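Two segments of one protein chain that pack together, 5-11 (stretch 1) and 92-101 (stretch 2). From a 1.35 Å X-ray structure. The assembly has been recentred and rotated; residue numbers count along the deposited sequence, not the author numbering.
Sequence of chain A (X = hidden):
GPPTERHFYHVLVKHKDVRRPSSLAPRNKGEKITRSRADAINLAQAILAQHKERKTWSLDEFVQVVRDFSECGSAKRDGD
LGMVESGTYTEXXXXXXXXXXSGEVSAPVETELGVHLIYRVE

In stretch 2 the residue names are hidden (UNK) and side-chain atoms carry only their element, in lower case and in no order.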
ATOM      1  N   GLU A   5     -15.568 -11.491   1.667  1.00 42.04           N
ATOM      2  CA  GLU A   5     -15.254 -10.103   2.001  1.00 37.22           C
ATOM      3  C   GLU A   5     -14.209 -10.018   3.110  1.00 36.19           C
ATOM      4  O   GLU A   5     -14.428 -10.535   4.207  1.00 44.42           O
ATOM      5  CB  GLU A   5     -16.512  -9.364   2.465  1.00 66.63           C
ATOM      6  CG  GLU A   5     -17.047  -8.351   1.472  1.00 67.03           C
ATOM      7  CD  GLU A   5     -18.182  -7.515   2.037  1.00 65.43           C
ATOM      8  OE1 GLU A   5     -18.338  -7.463   3.276  1.00 54.20           O
ATOM      9  OE2 GLU A   5     -18.923  -6.909   1.236  1.00 72.83           O
ATOM     10  N   ARG A   6     -13.088  -9.361   2.822  1.00 34.82           N
ATOM     11  CA  ARG A   6     -12.081  -9.080   3.839  1.00 36.24           C
ATOM     12  C   ARG A   6     -11.729  -7.604   3.813  1.00 34.77           C
ATOM     13  O   ARG A   6     -11.806  -6.946   2.775  1.00 32.68           O
ATOM     14  CB  ARG A   6     -10.832  -9.939   3.639  1.00 32.69           C
ATOM     15  CG  ARG A   6     -11.042 -11.385   4.027  1.00 40.09           C
ATOM     16  CD  ARG A   6      -9.835 -12.253   3.719  1.00 40.42           C
ATOM     17  NE  ARG A   6     -10.176 -13.666   3.855  1.00 45.58           N
ATOM     18  CZ  ARG A   6      -9.408 -14.671   3.453  1.00 47.40           C
ATOM     19  NH1 ARG A   6      -8.238 -14.440   2.880  1.00 44.33           N
ATOM     20  NH2 ARG A   6      -9.821 -15.917   3.620  1.00 55.66           N
ATOM     21  N   HIS A   7     -11.352  -7.097   4.979  1.00 29.18           N
ATOM     22  CA  HIS A   7     -11.077  -5.684   5.172  1.00 27.56           C
ATOM     23  C   HIS A   7      -9.582  -5.421   5.042  1.00 25.09           C
ATOM     24  O   HIS A   7      -8.780  -5.972   5.807  1.00 26.67           O
ATOM     25  CB  HIS A   7     -11.564  -5.278   6.561  1.00 28.15           C
ATOM     26  CG  HIS A   7     -11.514  -3.807   6.818  1.00 29.43           C
ATOM     27  ND1 HIS A   7     -11.860  -3.256   8.035  1.00 33.64           N
ATOM     28  CD2 HIS A   7     -11.177  -2.771   6.016  1.00 28.45           C
ATOM     29  CE1 HIS A   7     -11.723  -1.943   7.974  1.00 32.94           C
ATOM     30  NE2 HIS A   7     -11.319  -1.623   6.758  1.00 28.04           N
ATOM     31  N   PHE A   8      -9.214  -4.584   4.072  1.00 23.88           N
ATOM     32  CA  PHE A   8      -7.822  -4.241   3.832  1.00 23.25           C
ATOM     33  C   PHE A   8      -7.554  -2.754   3.964  1.00 23.02           C
ATOM     34  O   PHE A   8      -8.451  -1.929   3.761  1.00 22.68           O
ATOM     35  CB  PHE A   8      -7.391  -4.689   2.434  1.00 24.69           C
ATOM     36  CG  PHE A   8      -7.517  -6.161   2.203  1.00 25.30           C
ATOM     37  CD1 PHE A   8      -6.576  -7.050   2.700  1.00 23.09           C
ATOM     38  CD2 PHE A   8      -8.578  -6.652   1.465  1.00 29.13           C
ATOM     39  CE1 PHE A   8      -6.697  -8.409   2.460  1.00 24.50           C
ATOM     40  CE2 PHE A   8      -8.712  -8.007   1.225  1.00 32.04           C
ATOM     41  CZ  PHE A   8      -7.771  -8.891   1.727  1.00 27.29           C
ATOM     42  N   TYR A   9      -6.305  -2.445   4.310  1.00 21.29           N
ATOM     43  CA  TYR A   9      -5.721  -1.122   4.128  1.00 20.19           C
ATOM     44  C   TYR A   9      -4.527  -1.290   3.197  1.00 20.35           C
ATOM     45  O   TYR A   9      -4.016  -2.396   3.037  1.00 20.58           O
ATOM     46  CB  TYR A   9      -5.189  -0.553   5.447  1.00 21.37           C
ATOM     47  CG  TYR A   9      -6.205   0.060   6.375  1.00 21.54           C
ATOM     48  CD1 TYR A   9      -7.282  -0.672   6.853  1.00 22.53           C
ATOM     49  CD2 TYR A   9      -6.070   1.384   6.793  1.00 22.18           C
ATOM     50  CE1 TYR A   9      -8.199  -0.103   7.713  1.00 25.36           C
ATOM     51  CE2 TYR A   9      -6.984   1.958   7.648  1.00 22.42           C
ATOM     52  CZ  TYR A   9      -8.046   1.213   8.105  1.00 24.56           C
ATOM     53  OH  TYR A   9      -8.952   1.795   8.959  1.00 28.24           O
ATOM     54  N   HIS A  10      -4.060  -0.203   2.592  1.00 20.63           N
ATOM     55  CA  HIS A  10      -2.789  -0.288   1.872  1.00 18.48           C
ATOM     56  C   HIS A  10      -1.973   0.993   1.943  1.00 18.68           C
ATOM     57  O   HIS A  10      -2.487   2.065   2.272  1.00 20.44           O
ATOM     58  CB  HIS A  10      -2.962  -0.785   0.418  1.00 18.99           C
ATOM     59  CG  HIS A  10      -3.407   0.257  -0.564  1.00 18.08           C
ATOM     60  ND1 HIS A  10      -3.196   0.121  -1.917  1.00 21.20           N
ATOM     61  CD2 HIS A  10      -4.058   1.433  -0.403  1.00 21.25           C
ATOM     62  CE1 HIS A  10      -3.689   1.168  -2.551  1.00 20.62           C
ATOM     63  NE2 HIS A  10      -4.219   1.980  -1.658  1.00 20.28           N
ATOM     64  N   VAL A  11      -0.679   0.824   1.697  1.00 18.69           N
ATOM     65  CA  VAL A  11       0.234   1.907   1.379  1.00 17.69           C
ATOM     66  C   VAL A  11       0.541   1.777  -0.102  1.00 18.78           C
ATOM     67  O   VAL A  11       0.829   0.672  -0.582  1.00 19.20           O
ATOM     68  CB  VAL A  11       1.574   1.748   2.124  1.00 17.75           C
ATOM     69  CG1 VAL A  11       2.601   2.774   1.640  1.00 23.03           C
ATOM     70  CG2 VAL A  11       1.386   1.884   3.610  1.00 19.36           C
ATOM     71  N   UNK A  92      -2.941  -9.242  -9.562  1.00 36.25           N
ATOM     72  CA  UNK A  92      -1.714  -9.121  -8.793  1.00 35.92           C
ATOM     73  C   UNK A  92      -1.995  -8.737  -7.357  1.00 37.29           C
ATOM     74  O   UNK A  92      -1.416  -9.295  -6.422  1.00 35.58           O
ATOM     75  N   UNK A  93      -2.891  -7.773  -7.185  1.00 31.24           N
ATOM     76  CA  UNK A  93      -3.276  -7.278  -5.870  1.00 29.34           C
ATOM     77  C   UNK A  93      -4.078  -8.344  -5.153  1.00 31.85           C
ATOM     78  O   UNK A  93      -3.805  -8.694  -4.001  1.00 33.44           O
ATOM     79  c   UNK A  93      -4.541  -5.372  -4.734  1.00 25.80           C
ATOM     80  c   UNK A  93      -4.271  -3.647  -3.094  1.00 26.05           C
ATOM     81  c   UNK A  93      -4.130  -6.014  -6.030  1.00 29.55           C
ATOM     82  c   UNK A  93      -5.321  -4.159  -2.367  1.00 30.67           C
ATOM     83  c   UNK A  93      -3.891  -4.250  -4.271  1.00 26.94           C
ATOM     84  c   UNK A  93      -5.976  -5.277  -2.811  1.00 26.30           C
ATOM     85  c   UNK A  93      -5.597  -5.876  -3.997  1.00 29.68           C
ATOM     86  N   UNK A  94      -5.084  -8.845  -5.850  1.00 36.25           N
ATOM     87  CA  UNK A  94      -6.025  -9.784  -5.276  1.00 34.42           C
ATOM     88  C   UNK A  94      -5.344 -11.015  -4.688  1.00 34.78           C
ATOM     89  O   UNK A  94      -5.662 -11.416  -3.572  1.00 35.77           O
ATOM     90  c   UNK A  94      -7.037 -10.203  -6.340  1.00 31.91           C
ATOM     91  c   UNK A  94      -8.132 -11.067  -5.782  1.00 40.75           C
ATOM     92  o   UNK A  94      -8.114 -12.288  -6.034  1.00 45.00           O
ATOM     93  o   UNK A  94      -9.001 -10.524  -5.073  1.00 39.02           O
ATOM     94  N   UNK A  95      -4.409 -11.610  -5.425  1.00 37.41           N
ATOM     95  CA  UNK A  95      -3.794 -12.859  -4.987  1.00 35.17           C
ATOM     96  C   UNK A  95      -3.011 -12.669  -3.686  1.00 37.47           C
ATOM     97  O   UNK A  95      -3.121 -13.481  -2.764  1.00 43.10           O
ATOM     98  c   UNK A  95      -2.888 -13.484  -6.076  1.00 60.55           C
ATOM     99  c   UNK A  95      -1.741 -12.560  -6.450  1.00 68.50           C
ATOM    100  o   UNK A  95      -2.353 -14.725  -5.600  1.00 60.99           O
ATOM    101  N   UNK A  96      -2.240 -11.588  -3.613  1.00 37.53           N
ATOM    102  CA  UNK A  96      -1.442 -11.284  -2.427  1.00 35.82           C
ATOM    103  C   UNK A  96      -2.354 -10.943  -1.262  1.00 30.94           C
ATOM    104  O   UNK A  96      -2.144 -11.438  -0.152  1.00 35.50           O
ATOM    105  c   UNK A  96       0.609 -10.548  -3.685  1.00 37.71           C
ATOM    106  c   UNK A  96      -0.460 -10.117  -2.692  1.00 31.11           C
ATOM    107  c   UNK A  96       0.192  -9.626  -1.402  1.00 30.25           C
ATOM    108  N   UNK A  97      -3.352 -10.103  -1.514  1.00 28.98           N
ATOM    109  CA  UNK A  97      -4.269  -9.652  -0.474  1.00 27.18           C
ATOM    110  C   UNK A  97      -4.975 -10.831   0.196  1.00 33.92           C
ATOM    111  O   UNK A  97      -5.054 -10.896   1.418  1.00 30.21           O
ATOM    112  c   UNK A  97      -5.288  -8.686  -1.045  1.00 30.14           C
ATOM    113  N   UNK A  98      -5.473 -11.764  -0.605  1.00 35.59           N
ATOM    114  CA  UNK A  98      -6.247 -12.885  -0.070  1.00 35.17           C
ATOM    115  C   UNK A  98      -5.370 -14.048   0.420  1.00 33.87           C
ATOM    116  O   UNK A  98      -5.872 -15.085   0.843  1.00 39.60           O
ATOM    117  c   UNK A  98     -10.504 -10.447  -1.127  1.00 35.52           C
ATOM    118  c   UNK A  98      -7.332 -13.298  -1.073  1.00 33.26           C
ATOM    119  c   UNK A  98     -10.587 -11.551  -0.308  1.00 36.80           C
ATOM    120  c   UNK A  98      -9.402 -10.269  -1.930  1.00 32.11           C
ATOM    121  c   UNK A  98      -8.388 -11.197  -1.925  1.00 29.56           C
ATOM    122  c   UNK A  98      -9.561 -12.486  -0.299  1.00 35.68           C
ATOM    123  c   UNK A  98      -8.457 -12.322  -1.117  1.00 33.03           C
ATOM    124  N   UNK A  99      -4.056 -13.827   0.410  1.00 35.62           N
ATOM    125  CA  UNK A  99      -3.108 -14.759   1.007  1.00 36.75           C
ATOM    126  C   UNK A  99      -2.758 -14.342   2.436  1.00 38.17           C
ATOM    127  O   UNK A  99      -2.177 -15.122   3.189  1.00 35.19           O
ATOM    128  c   UNK A  99      -1.825 -14.821   0.178  1.00 48.28           C
ATOM    129  o   UNK A  99      -0.973 -13.722   0.465  1.00 47.22           O
ATOM    130  N   UNK A 100      -3.097 -13.111   2.808  1.00 32.86           N
ATOM    131  CA  UNK A 100      -2.751 -12.602   4.128  1.00 33.51           C
ATOM    132  C   UNK A 100      -3.606 -13.203   5.237  1.00 31.75           C
ATOM    133  O   UNK A 100      -4.808 -13.409   5.074  1.00 31.75           O
ATOM    134  c   UNK A 100      -2.463  -8.815   3.189  1.00 28.49           C
ATOM    135  c   UNK A 100      -2.896 -11.082   4.167  1.00 31.55           C
ATOM    136  c   UNK A 100      -0.555 -10.407   3.567  1.00 31.24           C
ATOM    137  c   UNK A 100      -2.024 -10.288   3.202  1.00 28.78           C
ATOM    138  N   UNK A 101      -2.968 -13.461   6.373  1.00 30.42           N
ATOM    139  CA  UNK A 101      -3.682 -13.773   7.598  1.00 33.71           C
ATOM    140  C   UNK A 101      -4.024 -12.463   8.311  1.00 29.90           C
ATOM    141  O   UNK A 101      -3.481 -11.410   7.979  1.00 26.15           O
ATOM    142  c   UNK A 101      -2.829 -14.689   8.481  1.00 33.37           C
ATOM    143  c   UNK A 101      -0.351 -16.487   9.207  1.00 55.11           C
ATOM    144  c   UNK A 101      -1.686 -16.950   8.641  1.00 48.70           C
ATOM    145  n   UNK A 101       0.732 -16.406   8.176  1.00 58.00           N
ATOM    146  c   UNK A 101      -2.309 -15.912   7.724  1.00 40.16           C
TER
HETATM  147  O   HOH W   1      -6.480 -12.276   3.262  1.00 30.80           O

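Position 92 has backbone atoms alone, with no side-chain atom beyond CA. It is Gly92, and nothing of stretch 1 lies near it.

Position 93 carries one carbon followed by a six-membered, all-carbon ring with no oxygen attached, and this ring reaches His10, which identifies Phe93. Its chi1 is t; CA-to-CB points sideways, yet the end of the side chain comes nearer to the strand. Phe93 CE2 lies 4.1 Å from ND1 of His10, which meets the edge of the Phe93 ring near its plane.

At position 94 there are two carbons, the second bearing two oxygens, and they touch nothing on stretch 1: a short carboxylate, Asp94. Position 95 has one carbon carrying an oxygen and a second carbon. This beta-branched hydroxyl side chain, which has no contact with the strand, is Thr95. Position 96 has three carbons forked at the first, again without a contact, hence Val96.

Position 97 has a single side-chain carbon, which sits over one face of the Phe8 ring, and is therefore Ala97. Its CB points toward the strand; Ala97 CB lies 4.0 Å from the centroid of the Phe8 ring, 23° off the ring normal, so the methyl makes a CH-pi contact. The closest side-chain pair is Ala97 CB to Phe8 CZ, 3.7 Å. The helix backbone comes close as well: Ala97 O is 3.2 Å from Phe8 CE1.

Position 98 again shows one carbon and a plain six-carbon ring, this one against Phe8, so it is Phe98. It is the first residue to leave helical phi/psi, and its chi1 is m. Phe98 CZ lies 3.8 Å from Phe8 CE2; with centroids 5.3 Å apart and planes at 71°, the edge of Phe8 is directed at the face of Phe98. The backbone contributes too, since Arg6 NH1 donates to Phe98 O at 3.2 Å, a weak hydrogen bond because the angle at the hydrogen is only 125°.

Position 99 has one carbon and one oxygen, without a contact to stretch 1, giving Ser99. Its CA-to-CB bond points away from the strand, and Ser99 OG donates to Val96 O at 2.6 Å, securing the chain just past the helix. Position 100 has four carbons forked at the second, one of them near Phe8: Leu100. It closes a type I turn from Ala97, and Leu100 CD1 approaches Phe8 CE1 at 4.3 Å. Position 101 has four carbons in a row ending in nitrogen, with no contact to stretch 1, which is Lys101; its CA-to-CB bond points away from stretch 1.

The contact has an apolar centre and a polar margin. Arg6, Phe8 and His10, alternate residues of the strand, all direct CA-to-CB toward stretch 2. Phe8 is the hub, meeting Ala97, Phe98 and Leu100. Beside it, the oxygen of one water accepts from Arg6 NH1 at 2.8 Å and donates to Ala97 O and Leu100 O, each at 2.7 Å. This bridge ties the guanidinium to the turn and supplements its weak direct bond to Phe98 O.

Stretch 2 92-101: GFDTVAFSLK
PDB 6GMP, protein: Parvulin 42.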